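Whirlin (Mus musculus, PDB 6FDD) serves, as a scaffold protein that includes this HHD2 domain, in the USH2 complex of hearing and vision and is needed to elongate and maintain hair-cell stereocilia. Local coordinates at residues P72-L75 / D76-D79. Residues are numbered along the deposited sequence; the frame is centred on the assembly and turned at random.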
loop_
_atom_site.group_PDB
_atom_site.type_symbol
_atom_site.label_atom_id
_atom_site.label_comp_id
_atom_site.label_asym_id
_atom_site.label_seq_id
_atom_site.Cartn_x
_atom_site.Cartn_y
_atom_site.Cartn_z
ATOM N N PRO A 72 0.347 -9.918 -9.646
ATOM C CA PRO A 72 -0.914 -10.685 -9.754
ATOM C C PRO A 72 -0.967 -11.990 -8.955
ATOM O O PRO A 72 -2.026 -12.322 -8.423
ATOM C CB PRO A 72 -1.045 -10.941 -11.261
ATOM C CG PRO A 72 -0.304 -9.824 -11.888
ATOM C CD PRO A 72 0.872 -9.569 -10.983
ATOM N N GLN A 73 0.177 -12.699 -8.824
ATOM C CA GLN A 73 0.269 -13.938 -8.050
ATOM C C GLN A 73 0.073 -13.699 -6.521
ATOM O O GLN A 73 -0.164 -14.653 -5.781
ATOM C CB GLN A 73 1.595 -14.672 -8.334
ATOM C CG GLN A 73 2.849 -13.955 -7.796
ATOM C CD GLN A 73 4.120 -14.787 -7.834
ATOM O OE1 GLN A 73 5.205 -14.270 -8.110
ATOM N NE2 GLN A 73 4.040 -16.080 -7.518
ATOM N N ASP A 74 0.172 -12.442 -6.069
ATOM C CA ASP A 74 0.000 -12.076 -4.645
ATOM C C ASP A 74 -1.370 -11.477 -4.317
ATOM O O ASP A 74 -1.619 -11.144 -3.151
ATOM C CB ASP A 74 1.119 -11.102 -4.207
ATOM C CG ASP A 74 2.481 -11.746 -4.059
ATOM O OD1 ASP A 74 2.562 -12.999 -4.111
ATOM O OD2 ASP A 74 3.478 -11.002 -3.917
ATOM N N LEU A 75 -2.262 -11.320 -5.332
ATOM C CA LEU A 75 -3.575 -10.700 -5.118
ATOM C C LEU A 75 -4.445 -11.421 -4.089
ATOM O O LEU A 75 -5.030 -10.753 -3.243
ATOM C CB LEU A 75 -4.351 -10.491 -6.437
ATOM C CG LEU A 75 -3.838 -9.344 -7.300
ATOM C CD1 LEU A 75 -4.445 -9.391 -8.695
ATOM C CD2 LEU A 75 -4.138 -7.991 -6.659
ATOM N N ASP A 76 -4.496 -12.758 -4.129
ATOM C CA ASP A 76 -5.314 -13.525 -3.176
ATOM C C ASP A 76 -4.792 -13.359 -1.748
ATOM O O ASP A 76 -5.594 -13.132 -0.844
ATOM C CB ASP A 76 -5.406 -15.004 -3.572
ATOM C CG ASP A 76 -6.158 -15.279 -4.869
ATOM O OD1 ASP A 76 -6.868 -14.366 -5.359
ATOM O OD2 ASP A 76 -6.043 -16.405 -5.388
ATOM N N ARG A 77 -3.449 -13.401 -1.559
ATOM C CA ARG A 77 -2.849 -13.166 -0.240
ATOM C C ARG A 77 -3.145 -11.739 0.235
ATOM O O ARG A 77 -3.555 -11.547 1.385
ATOM C CB ARG A 77 -1.350 -13.450 -0.271
ATOM C CG ARG A 77 -1.034 -14.944 -0.260
ATOM C CD ARG A 77 0.354 -15.238 -0.780
ATOM N NE ARG A 77 1.380 -14.634 0.074
ATOM C CZ ARG A 77 2.682 -14.633 -0.184
ATOM N NH1 ARG A 77 3.150 -15.214 -1.285
ATOM N NH2 ARG A 77 3.528 -14.053 0.653
ATOM N N PHE A 78 -3.023 -10.739 -0.671
ATOM C CA PHE A 78 -3.328 -9.342 -0.347
ATOM C C PHE A 78 -4.787 -9.195 0.123
ATOM O O PHE A 78 -5.039 -8.612 1.187
ATOM C CB PHE A 78 -3.038 -8.433 -1.564
ATOM C CG PHE A 78 -3.264 -6.952 -1.344
ATOM C CD1 PHE A 78 -4.511 -6.379 -1.563
ATOM C CD2 PHE A 78 -2.219 -6.123 -0.939
ATOM C CE1 PHE A 78 -4.717 -5.011 -1.367
ATOM C CE2 PHE A 78 -2.420 -4.749 -0.768
ATOM C CZ PHE A 78 -3.665 -4.202 -0.976
ATOM N N ASP A 79 -5.741 -9.748 -0.655
ATOM C CA ASP A 79 -7.179 -9.701 -0.363
ATOM C C ASP A 79 -7.533 -10.428 0.937
ATOM O O ASP A 79 -8.475 -10.035 1.609
ATOM C CB ASP A 79 -7.986 -10.286 -1.536
ATOM C CG ASP A 79 -7.951 -9.436 -2.795
ATOM O OD1 ASP A 79 -7.583 -8.238 -2.698
ATOM O OD2 ASP A 79 -8.302 -9.964 -3.878
HETATM O O HOH W 1 -3.393 -14.289 -6.453
HETATM O O HOH W 2 -1.764 -14.759 -3.567
HETATM O O HOH W 3 1.722 -15.582 -3.842
#
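Asp74 and Arg77 both set CG beside their own backbone N (chi1 -73° and -76°), and a bend at chi3 of the arginine brings its guanidinium alongside the carboxylate. The pair forms a long salt bridge, Asp74 OD1 to Arg77 NH1 at 3.6 Å, with the oxygen well out of the guanidinium plane, where charge alone acts. A water completes the link, donating to Asp74 OD1 and Gln73 O while accepting from Arg77 NH1. Their stronger partners lie outside: a short acid suits position 74 because OD2 hydrogen-bonds with Tyr36 OH, and a long base suits 77 because NE spans to a salt bridge with Glu44. Phe78 turns CG anti to its backbone N, carrying the hydrophobic ring inward onto Val43, Val47 and Val66. Its N donates to Asp74 O at 2.9 Å, and Asp79 N to Leu75 O at 2.9 Å. The Asp79 carboxylate lies next to that carbonyl without bonding to it, both being acceptors; the salt bridge of OD1 to Arg67 NE can account for its placement. Replacing Asp79 by alanine removes the carboxylate and would probably leave Arg67 without this charged mate, weakening the tie to helix 62-67. Water serves Asp76 N and Arg77 N at the helix start. The successive i to i+4 bonds are those of an alpha-helix in its first turn, here the last helix of the HHD2 domain.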